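Local coordinates for protein putative SAM-dependent O-methyltranferase (Podospora anserina, PDB 4YMH) that probably transfers a methyl group from S-adenosylmethionine to an oxygen of its substrate, as other members of the cation-dependent O-methyltransferase family do, at residues 145-150 against 171-176; 175-180 against 224-229; 46-51 against 76-81. All blocks are in the same frame, centred on the assembly; numbering follows the deposited sequence.

Contact 1. Residues 145-150 against 171-176. With SAH (S-adenosyl-L-homocysteine), chain E.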
loop_
_atom_site.group_PDB
_atom_site.type_symbol
_atom_site.label_atom_id
_atom_site.label_comp_id
_atom_site.label_asym_id
_atom_site.label_seq_id
_atom_site.Cartn_x
_atom_site.Cartn_y
_atom_site.Cartn_z
ATOM N N ALA A 145 -5.904 -12.110 -12.907
ATOM C CA ALA A 145 -6.660 -12.914 -13.884
ATOM C C ALA A 145 -7.945 -13.513 -13.287
ATOM O O ALA A 145 -8.633 -12.854 -12.503
ATOM C CB ALA A 145 -5.777 -14.017 -14.447
ATOM N N ASN A 146 -8.265 -14.757 -13.644
ATOM C CA ASN A 146 -9.470 -15.397 -13.107
ATOM C C ASN A 146 -9.322 -15.599 -11.596
ATOM O O ASN A 146 -8.329 -16.169 -11.125
ATOM C CB ASN A 146 -9.755 -16.731 -13.812
ATOM C CG ASN A 146 -8.537 -17.622 -13.879
ATOM O OD1 ASN A 146 -7.449 -17.172 -14.248
ATOM N ND2 ASN A 146 -8.705 -18.892 -13.506
ATOM N N LYS A 147 -10.297 -15.102 -10.837
ATOM C CA LYS A 147 -10.170 -15.081 -9.385
ATOM C C LYS A 147 -10.121 -16.493 -8.813
ATOM O O LYS A 147 -9.507 -16.713 -7.762
ATOM C CB LYS A 147 -11.310 -14.279 -8.750
ATOM C CG LYS A 147 -11.542 -12.897 -9.377
ATOM C CD LYS A 147 -10.289 -12.014 -9.370
ATOM C CE LYS A 147 -10.548 -10.747 -10.186
ATOM N NZ LYS A 147 -9.314 -10.260 -10.865
ATOM N N ASP A 148 -10.732 -17.460 -9.501
ATOM C CA ASP A 148 -10.718 -18.833 -8.996
ATOM C C ASP A 148 -9.376 -19.525 -9.269
ATOM O O ASP A 148 -9.154 -20.655 -8.832
ATOM C CB ASP A 148 -11.897 -19.661 -9.575
ATOM C CG ASP A 148 -11.806 -19.886 -11.089
ATOM O OD1 ASP A 148 -11.065 -19.174 -11.781
ATOM O OD2 ASP A 148 -12.524 -20.763 -11.609
ATOM N N GLY A 149 -8.475 -18.842 -9.972
ATOM C CA GLY A 149 -7.153 -19.385 -10.265
ATOM C C GLY A 149 -5.989 -18.890 -9.399
ATOM O O GLY A 149 -4.880 -19.448 -9.455
ATOM N N TYR A 150 -6.237 -17.865 -8.580
ATOM C CA TYR A 150 -5.163 -17.215 -7.819
ATOM C C TYR A 150 -4.353 -18.205 -6.981
ATOM O O TYR A 150 -3.112 -18.206 -7.022
ATOM C CB TYR A 150 -5.728 -16.123 -6.895
ATOM C CG TYR A 150 -6.047 -14.786 -7.542
ATOM C CD1 TYR A 150 -6.404 -14.696 -8.879
ATOM C CD2 TYR A 150 -6.009 -13.612 -6.796
ATOM C CE1 TYR A 150 -6.719 -13.469 -9.457
ATOM C CE2 TYR A 150 -6.308 -12.384 -7.365
ATOM C CZ TYR A 150 -6.667 -12.321 -8.691
ATOM O OH TYR A 150 -6.974 -11.101 -9.244
ATOM N N CYS A 171 -1.585 -9.223 -5.564
ATOM C CA CYS A 171 -2.819 -9.824 -6.082
ATOM C C CYS A 171 -3.961 -8.819 -5.996
ATOM O O CYS A 171 -4.265 -8.308 -4.916
ATOM C CB CYS A 171 -3.164 -11.093 -5.307
ATOM S SG CYS A 171 -1.806 -12.297 -5.187
ATOM N N ASP A 172 -4.601 -8.561 -7.137
ATOM C CA ASP A 172 -5.605 -7.505 -7.261
ATOM C C ASP A 172 -7.048 -8.020 -7.109
ATOM O O ASP A 172 -7.325 -9.195 -7.356
ATOM C CB ASP A 172 -5.428 -6.815 -8.615
ATOM C CG ASP A 172 -5.951 -5.407 -8.625
ATOM O OD1 ASP A 172 -5.959 -4.773 -7.552
ATOM O OD2 ASP A 172 -6.347 -4.928 -9.708
ATOM N N ASN A 173 -7.959 -7.127 -6.717
ATOM C CA ASN A 173 -9.380 -7.458 -6.561
ATOM C C ASN A 173 -9.693 -8.546 -5.551
ATOM O O ASN A 173 -10.712 -9.228 -5.678
ATOM C CB ASN A 173 -9.977 -7.893 -7.907
ATOM C CG ASN A 173 -9.933 -6.799 -8.936
ATOM O OD1 ASN A 173 -9.224 -6.898 -9.942
ATOM N ND2 ASN A 173 -10.694 -5.739 -8.696
ATOM N N VAL A 174 -8.852 -8.711 -4.536
ATOM C CA VAL A 174 -9.053 -9.822 -3.608
ATOM C C VAL A 174 -10.342 -9.678 -2.775
ATOM O O VAL A 174 -10.895 -10.674 -2.292
ATOM C CB VAL A 174 -7.782 -9.981 -2.720
ATOM C CG1 VAL A 174 -7.922 -11.115 -1.709
ATOM C CG2 VAL A 174 -6.604 -10.284 -3.629
ATOM N N PHE A 175 -10.841 -8.454 -2.627
ATOM C CA PHE A 175 -12.076 -8.237 -1.864
ATOM C C PHE A 175 -13.338 -8.632 -2.629
ATOM O O PHE A 175 -14.394 -8.789 -2.026
ATOM C CB PHE A 175 -12.222 -6.766 -1.464
ATOM C CG PHE A 175 -11.343 -6.347 -0.310
ATOM C CD1 PHE A 175 -10.663 -7.285 0.458
ATOM C CD2 PHE A 175 -11.220 -5.010 0.014
ATOM C CE1 PHE A 175 -9.873 -6.883 1.530
ATOM C CE2 PHE A 175 -10.419 -4.603 1.082
ATOM C CZ PHE A 175 -9.750 -5.539 1.837
ATOM N N ALA A 176 -13.233 -8.717 -3.952
ATOM C CA ALA A 176 -14.396 -8.982 -4.812
ATOM C C ALA A 176 -15.541 -8.026 -4.453
ATOM O O ALA A 176 -16.668 -8.454 -4.177
ATOM C CB ALA A 176 -14.848 -10.454 -4.678
HETATM N N SAH E . -4.613 -6.336 -15.679
HETATM C CA SAH E . -5.589 -5.635 -16.464
HETATM C CB SAH E . -6.976 -6.254 -16.318
HETATM C CG SAH E . -7.061 -7.777 -16.271
HETATM S SD SAH E . -8.733 -8.309 -16.284
HETATM C C SAH E . -5.667 -4.185 -16.068
HETATM O O SAH E . -6.128 -3.376 -16.838
HETATM O OXT SAH E . -5.269 -3.850 -14.963
HETATM C "C5'" SAH E . -8.431 -10.028 -16.243
HETATM C "C4'" SAH E . -7.904 -10.610 -17.545
HETATM O "O4'" SAH E . -7.516 -11.954 -17.336
HETATM C "C3'" SAH E . -8.949 -10.653 -18.634
HETATM O "O3'" SAH E . -8.481 -10.030 -19.806
HETATM C "C2'" SAH E . -9.181 -12.122 -18.878
HETATM O "O2'" SAH E . -9.535 -12.421 -20.191
HETATM C "C1'" SAH E . -7.890 -12.759 -18.426
HETATM N N9 SAH E . -8.041 -14.151 -17.981
HETATM C C8 SAH E . -9.050 -14.688 -17.320
HETATM N N7 SAH E . -8.832 -15.969 -17.084
HETATM C C5 SAH E . -7.663 -16.268 -17.594
HETATM C C6 SAH E . -6.820 -17.458 -17.685
HETATM N N6 SAH E . -7.254 -18.582 -17.161
HETATM N N1 SAH E . -5.638 -17.369 -18.289
HETATM C C2 SAH E . -5.227 -16.212 -18.795
HETATM N N3 SAH E . -5.925 -15.093 -18.747
HETATM C C4 SAH E . -7.131 -15.063 -18.169
#
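Tyr150 points its hydroxyl at the backbone of Asp172: Tyr150 OH donates to Asp172 O over 2.7 Å, and that oxygen lies at the edge of the ring, in its plane. The bond is tilted 28° from the carbonyl plane. The same hydroxyl accepts from Lys147 NZ, 3.0 Å from Tyr150 OH, so one bonded line runs from lysine through tyrosine to the other loop. Lys147 NZ also reaches Ala145 O (3.1 Å), lying in that carbonyl's plane, and makes a weak bond to Asn173 OD1. A bend at chi2 (-56°) turns Lys147 CD aside, and the chain passes obliquely over Asn173, its CE 3.7 Å from Asn173 CB; a long flexible residue suits this reach. Asn173 ND2 is bound more firmly, to Asp226. Cys171, a small residue, packs against the tyrosine with its CB 4.0 Å from Tyr150 CE2. On the ligand side, Asn146 OD1 lies 3.2 Å from N6 of S-adenosyl-L-homocysteine. Both loops follow parallel strands of the Rossmann-like sheet, 138-143 and 167-171. Tyr150 lies in helix 150-159 and packs on Leu204 and, edge-to-face, on Phe207 of helix 194-212, while the backbone of Cys171 is hydrogen-bonded to that of Thr229 in strand 228-233.

Contact 2. Residues 175-180 against 224-229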
loop_
_atom_site.group_PDB
_atom_site.type_symbol
_atom_site.label_atom_id
_atom_site.label_comp_id
_atom_site.label_asym_id
_atom_site.label_seq_id
_atom_site.Cartn_x
_atom_site.Cartn_y
_atom_site.Cartn_z
ATOM N N PHE A 175 -10.841 -8.454 -2.627
ATOM C CA PHE A 175 -12.076 -8.237 -1.864
ATOM C C PHE A 175 -13.338 -8.632 -2.629
ATOM O O PHE A 175 -14.394 -8.789 -2.026
ATOM C CB PHE A 175 -12.222 -6.766 -1.464
ATOM C CG PHE A 175 -11.343 -6.347 -0.310
ATOM C CD1 PHE A 175 -10.663 -7.285 0.458
ATOM C CD2 PHE A 175 -11.220 -5.010 0.014
ATOM C CE1 PHE A 175 -9.873 -6.883 1.530
ATOM C CE2 PHE A 175 -10.419 -4.603 1.082
ATOM C CZ PHE A 175 -9.750 -5.539 1.837
ATOM N N ALA A 176 -13.233 -8.717 -3.952
ATOM C CA ALA A 176 -14.396 -8.982 -4.812
ATOM C C ALA A 176 -15.541 -8.026 -4.453
ATOM O O ALA A 176 -16.668 -8.454 -4.177
ATOM C CB ALA A 176 -14.848 -10.454 -4.678
ATOM N N ARG A 177 -15.207 -6.740 -4.398
ATOM C CA ARG A 177 -16.130 -5.645 -4.085
ATOM C C ARG A 177 -16.612 -5.643 -2.635
ATOM O O ARG A 177 -17.488 -4.853 -2.263
ATOM C CB ARG A 177 -17.330 -5.690 -5.037
ATOM C CG ARG A 177 -16.941 -5.743 -6.514
ATOM C CD ARG A 177 -16.270 -4.463 -6.942
ATOM N NE ARG A 177 -16.368 -4.271 -8.389
ATOM C CZ ARG A 177 -15.379 -4.468 -9.255
ATOM N NH1 ARG A 177 -14.183 -4.863 -8.836
ATOM N NH2 ARG A 177 -15.587 -4.257 -10.552
ATOM N N GLY A 178 -16.033 -6.518 -1.819
ATOM C CA GLY A 178 -16.445 -6.691 -0.440
ATOM C C GLY A 178 -17.026 -8.075 -0.215
ATOM O O GLY A 178 -17.109 -8.547 0.904
ATOM N N LEU A 179 -17.392 -8.759 -1.293
ATOM C CA LEU A 179 -18.114 -10.020 -1.139
ATOM C C LEU A 179 -17.220 -11.187 -0.712
ATOM O O LEU A 179 -17.730 -12.219 -0.236
ATOM C CB LEU A 179 -18.858 -10.364 -2.438
ATOM C CG LEU A 179 -19.891 -9.324 -2.898
ATOM C CD1 LEU A 179 -20.713 -9.868 -4.085
ATOM C CD2 LEU A 179 -20.812 -8.908 -1.762
ATOM N N THR A 180 -15.903 -11.028 -0.839
ATOM C CA THR A 180 -14.970 -12.010 -0.272
ATOM C C THR A 180 -15.161 -12.125 1.238
ATOM O O THR A 180 -15.094 -13.217 1.820
ATOM C CB THR A 180 -13.495 -11.632 -0.577
ATOM O OG1 THR A 180 -13.263 -11.743 -1.985
ATOM C CG2 THR A 180 -12.534 -12.548 0.166
ATOM N N VAL A 224 -6.841 -1.614 0.278
ATOM C CA VAL A 224 -6.720 -0.508 -0.670
ATOM C C VAL A 224 -7.317 -0.979 -2.008
ATOM O O VAL A 224 -7.265 -2.160 -2.321
ATOM C CB VAL A 224 -5.230 -0.062 -0.819
ATOM C CG1 VAL A 224 -4.419 -1.099 -1.593
ATOM C CG2 VAL A 224 -5.096 1.359 -1.421
ATOM N N PHE A 225 -7.888 -0.056 -2.777
ATOM C CA PHE A 225 -8.520 -0.382 -4.058
ATOM C C PHE A 225 -9.576 -1.474 -3.829
ATOM O O PHE A 225 -10.413 -1.330 -2.948
ATOM C CB PHE A 225 -7.456 -0.793 -5.086
ATOM C CG PHE A 225 -6.381 0.260 -5.297
ATOM C CD1 PHE A 225 -6.727 1.581 -5.517
ATOM C CD2 PHE A 225 -5.034 -0.071 -5.272
ATOM C CE1 PHE A 225 -5.755 2.558 -5.721
ATOM C CE2 PHE A 225 -4.059 0.907 -5.477
ATOM C CZ PHE A 225 -4.429 2.223 -5.694
ATOM N N ASP A 226 -9.532 -2.561 -4.592
ATOM C CA ASP A 226 -10.512 -3.644 -4.422
ATOM C C ASP A 226 -9.873 -4.788 -3.619
ATOM O O ASP A 226 -10.218 -5.955 -3.775
ATOM C CB ASP A 226 -11.018 -4.126 -5.795
ATOM C CG ASP A 226 -12.228 -5.070 -5.699
ATOM O OD1 ASP A 226 -12.978 -5.029 -4.697
ATOM O OD2 ASP A 226 -12.422 -5.859 -6.653
ATOM N N GLY A 227 -8.933 -4.434 -2.743
ATOM C CA GLY A 227 -8.233 -5.415 -1.925
ATOM C C GLY A 227 -6.972 -5.879 -2.632
ATOM O O GLY A 227 -7.041 -6.427 -3.726
ATOM N N VAL A 228 -5.817 -5.663 -2.008
ATOM C CA VAL A 228 -4.557 -6.069 -2.628
ATOM C C VAL A 228 -3.771 -6.957 -1.681
ATOM O O VAL A 228 -3.363 -6.512 -0.612
ATOM C CB VAL A 228 -3.698 -4.858 -3.012
ATOM C CG1 VAL A 228 -2.335 -5.315 -3.572
ATOM C CG2 VAL A 228 -4.461 -3.959 -4.009
ATOM N N THR A 229 -3.575 -8.213 -2.058
ATOM C CA THR A 229 -2.763 -9.089 -1.237
ATOM C C THR A 229 -1.292 -8.979 -1.632
ATOM O O THR A 229 -0.932 -9.203 -2.782
ATOM C CB THR A 229 -3.219 -10.554 -1.329
ATOM O OG1 THR A 229 -4.611 -10.642 -0.962
ATOM C CG2 THR A 229 -2.403 -11.395 -0.381
#
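The Phe175 ring carries Gly227 on one face, the CA of Gly227 standing 3.5 Å above the ring plane over its centre, a CH-pi contact. Around the ring, Ile181, Leu221 and Cys20 of the second subunit add apolar neighbours. A side chain at Gly227 would run into Phe175 CG, and the backbone angles there also call for glycine, which closes a type II' turn begun at Val224. The Arg177 guanidinium is met at its edge by the Asp226 carboxylate, the two planes 64° apart. In this salt bridge Arg177 NH1 lies 3.0 Å from Asp226 OD2, in the guanidinium plane but above that of the carboxylate. Asp226 CG is anti to the backbone N (chi1 -169°), and the carboxylate beyond it meets the other loop. There Asp226 OD1 takes the backbone N of Arg177 at 2.8 Å on its syn lone pair. Beside it, Phe175 N donates to Asp226 O, also at 2.8 Å. Asn173 ND2 supplies a further bond to Asp226 OD2. A buried aspartate gripped by an arginine, a backbone N-H and an amide is likely to stay ionised, its charge balanced while it ties the turn before strand 228-233 to the loop after strand 167-171.

Contact 3. Residues 46-51 against 76-81. With SAH (S-adenosyl-L-homocysteine), chain E.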
loop_
_atom_site.group_PDB
_atom_site.type_symbol
_atom_site.label_atom_id
_atom_site.label_comp_id
_atom_site.label_asym_id
_atom_site.label_seq_id
_atom_site.Cartn_x
_atom_site.Cartn_y
_atom_site.Cartn_z
ATOM N N ASP A 46 -14.757 -2.377 -17.230
ATOM C CA ASP A 46 -14.669 -2.270 -15.772
ATOM C C ASP A 46 -13.608 -3.218 -15.203
ATOM O O ASP A 46 -13.148 -3.037 -14.075
ATOM C CB ASP A 46 -16.034 -2.539 -15.121
ATOM C CG ASP A 46 -16.780 -3.694 -15.769
ATOM O OD1 ASP A 46 -16.547 -3.969 -16.965
ATOM O OD2 ASP A 46 -17.618 -4.324 -15.084
ATOM N N LYS A 47 -13.224 -4.220 -15.994
ATOM C CA LYS A 47 -12.124 -5.123 -15.654
ATOM C C LYS A 47 -10.787 -4.392 -15.570
ATOM O O LYS A 47 -9.849 -4.866 -14.923
ATOM C CB LYS A 47 -12.006 -6.247 -16.689
ATOM C CG LYS A 47 -13.202 -7.173 -16.789
ATOM C CD LYS A 47 -12.885 -8.328 -17.726
ATOM C CE LYS A 47 -14.063 -9.274 -17.865
ATOM N NZ LYS A 47 -13.682 -10.486 -18.631
ATOM N N MET A 48 -10.692 -3.247 -16.244
ATOM C CA MET A 48 -9.446 -2.486 -16.275
ATOM C C MET A 48 -9.216 -1.729 -14.966
ATOM O O MET A 48 -10.168 -1.285 -14.323
ATOM C CB MET A 48 -9.450 -1.509 -17.457
ATOM C CG MET A 48 -8.200 -0.657 -17.587
ATOM S SD MET A 48 -8.233 0.212 -19.162
ATOM C CE MET A 48 -9.832 1.010 -19.047
ATOM N N SER A 49 -7.951 -1.590 -14.572
ATOM C CA SER A 49 -7.606 -0.831 -13.372
ATOM C C SER A 49 -7.984 0.639 -13.558
ATOM O O SER A 49 -8.194 1.080 -14.685
ATOM C CB SER A 49 -6.118 -0.992 -13.055
ATOM O OG SER A 49 -5.809 -2.368 -12.841
ATOM N N SER A 50 -8.105 1.380 -12.457
ATOM C CA SER A 50 -8.346 2.825 -12.499
ATOM C C SER A 50 -7.074 3.615 -12.838
ATOM O O SER A 50 -5.981 3.055 -12.899
ATOM C CB SER A 50 -8.878 3.312 -11.157
ATOM O OG SER A 50 -7.835 3.279 -10.187
ATOM N N ARG A 51 -7.218 4.922 -13.035
ATOM C CA ARG A 51 -6.064 5.794 -13.254
ATOM C C ARG A 51 -5.163 5.890 -12.018
ATOM O O ARG A 51 -3.926 5.872 -12.127
ATOM C CB ARG A 51 -6.529 7.192 -13.667
ATOM C CG ARG A 51 -7.234 7.234 -15.015
ATOM C CD ARG A 51 -7.670 8.649 -15.386
ATOM N NE ARG A 51 -6.556 9.598 -15.395
ATOM C CZ ARG A 51 -6.555 10.746 -16.069
ATOM N NH1 ARG A 51 -7.599 11.088 -16.813
ATOM N NH2 ARG A 51 -5.503 11.546 -16.014
ATOM N N SER A 76 -6.561 -5.401 -21.822
ATOM C CA SER A 76 -6.239 -4.532 -22.966
ATOM C C SER A 76 -4.802 -3.989 -22.940
ATOM O O SER A 76 -4.410 -3.221 -23.819
ATOM C CB SER A 76 -7.219 -3.361 -23.048
ATOM O OG SER A 76 -6.826 -2.300 -22.187
ATOM N N GLY A 77 -4.019 -4.400 -21.951
ATOM C CA GLY A 77 -2.626 -3.997 -21.855
ATOM C C GLY A 77 -2.335 -2.799 -20.956
ATOM O O GLY A 77 -1.190 -2.360 -20.859
ATOM N N TYR A 78 -3.360 -2.260 -20.305
ATOM C CA TYR A 78 -3.194 -1.077 -19.449
ATOM C C TYR A 78 -2.154 -1.258 -18.346
ATOM O O TYR A 78 -1.265 -0.407 -18.179
ATOM C CB TYR A 78 -4.537 -0.686 -18.820
ATOM C CG TYR A 78 -4.462 0.453 -17.817
ATOM C CD1 TYR A 78 -4.169 1.751 -18.228
ATOM C CD2 TYR A 78 -4.702 0.232 -16.460
ATOM C CE1 TYR A 78 -4.108 2.792 -17.315
ATOM C CE2 TYR A 78 -4.641 1.275 -15.538
ATOM C CZ TYR A 78 -4.344 2.552 -15.975
ATOM O OH TYR A 78 -4.279 3.605 -15.079
ATOM N N SER A 79 -2.248 -2.350 -17.589
ATOM C CA SER A 79 -1.299 -2.534 -16.488
ATOM C C SER A 79 0.086 -2.901 -17.030
ATOM O O SER A 79 1.088 -2.466 -16.478
ATOM C CB SER A 79 -1.793 -3.572 -15.462
ATOM O OG SER A 79 -2.095 -4.824 -16.042
ATOM N N ALA A 80 0.152 -3.658 -18.128
ATOM C CA ALA A 80 1.447 -3.907 -18.772
ATOM C C ALA A 80 2.129 -2.600 -19.195
ATOM O O ALA A 80 3.341 -2.444 -19.022
ATOM C CB ALA A 80 1.283 -4.833 -19.988
ATOM N N LEU A 81 1.361 -1.662 -19.748
ATOM C CA LEU A 81 1.941 -0.392 -20.165
ATOM C C LEU A 81 2.318 0.468 -18.954
ATOM O O LEU A 81 3.282 1.247 -19.021
ATOM C CB LEU A 81 0.988 0.369 -21.094
ATOM C CG LEU A 81 0.808 -0.287 -22.475
ATOM C CD1 LEU A 81 -0.336 0.360 -23.259
ATOM C CD2 LEU A 81 2.109 -0.220 -23.272
HETATM N N SAH E . -4.613 -6.336 -15.679
HETATM C CA SAH E . -5.589 -5.635 -16.464
HETATM C CB SAH E . -6.976 -6.254 -16.318
HETATM C CG SAH E . -7.061 -7.777 -16.271
HETATM S SD SAH E . -8.733 -8.309 -16.284
HETATM C C SAH E . -5.667 -4.185 -16.068
HETATM O O SAH E . -6.128 -3.376 -16.838
HETATM O OXT SAH E . -5.269 -3.850 -14.963
HETATM C "C5'" SAH E . -8.431 -10.028 -16.243
HETATM C "C4'" SAH E . -7.904 -10.610 -17.545
HETATM O "O4'" SAH E . -7.516 -11.954 -17.336
HETATM C "C3'" SAH E . -8.949 -10.653 -18.634
HETATM O "O3'" SAH E . -8.481 -10.030 -19.806
HETATM C "C2'" SAH E . -9.181 -12.122 -18.878
HETATM O "O2'" SAH E . -9.535 -12.421 -20.191
HETATM C "C1'" SAH E . -7.890 -12.759 -18.426
HETATM N N9 SAH E . -8.041 -14.151 -17.981
HETATM C C8 SAH E . -9.050 -14.688 -17.320
HETATM N N7 SAH E . -8.832 -15.969 -17.084
HETATM C C5 SAH E . -7.663 -16.268 -17.594
HETATM C C6 SAH E . -6.820 -17.458 -17.685
HETATM N N6 SAH E . -7.254 -18.582 -17.161
HETATM N N1 SAH E . -5.638 -17.369 -18.289
HETATM C C2 SAH E . -5.227 -16.212 -18.795
HETATM N N3 SAH E . -5.925 -15.093 -18.747
HETATM C C4 SAH E . -7.131 -15.063 -18.169
#
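The amino-acid end of S-adenosyl-L-homocysteine is held in the pocket where Ser49 and Tyr78 touch, Ser49 CB lying in the plane of the Tyr78 ring, 3.7 Å from its CE2. Ser49 OG donates to the ligand's OXT over 2.6 Å, and Ser49 N makes a weak bond to its other carboxylate oxygen. From helix 78-86, Ser79 OG accepts from the ligand N at 3.0 Å, and Glu71 binds the same hydroxyl. Serine suits both places, since its short side chain sets a hydroxyl close to the backbone and within bonding distance of the ligand. Tyr78 reaches from its helix to the other segment. Its CG is anti to the backbone N (chi1 175°), and at the far end Tyr78 OH donates to Ser50 O at 2.8 Å, coming from above that carbonyl's plane. Met48 crosses the tyrosine at about a right angle: Met48 CG is 3.8 Å from Tyr78 CD2, and its SD makes an oblique Met-aromatic contact with the ring, the pliable thioether fitting against it. An alanine in place of Tyr78 would probably leave Ser50 O without this hydroxyl donor and open a gap beside Met48 CG and Ser49 CB. Trp35 of helix 29-41 packs against both Tyr78 and Met48, and Ser50 OG, which caps helix 51-64 at Gln53 N, also bonds Ser4 of the second subunit. Chemically, the two ends of the ligand's amino acid are told apart: the carboxylate meets N-H and hydroxyl donors, whereas the amino group meets an acceptor, and the nearby start of helix 78-86 may add some stabilisation to the negative charge.

Contacts 1 and 2 form one continuous region, with centres 9 Å apart and Phe175 and Ala176 in common. Asn173 ND2 to Asp226 OD2 (2.7 Å) and Val174 O to Thr180 OG1 (2.6 Å) tie them together, so the lysine–tyrosine side and the arginine–aspartate side flank the same loop. Contact 3 lies about 15 Å from contact 1, centre to centre, and S-adenosyl-L-homocysteine bridges them: contact 1 meets its adenosine part, contact 3 its amino-acid part. They touch directly where Asp172 OD2 comes 4.1 Å from Ser49 OG. Contact 2 is farther from the ligand, its centre about 17 Å from that of contact 3 and its Arg177 side chain about 10 Å from S-adenosyl-L-homocysteine.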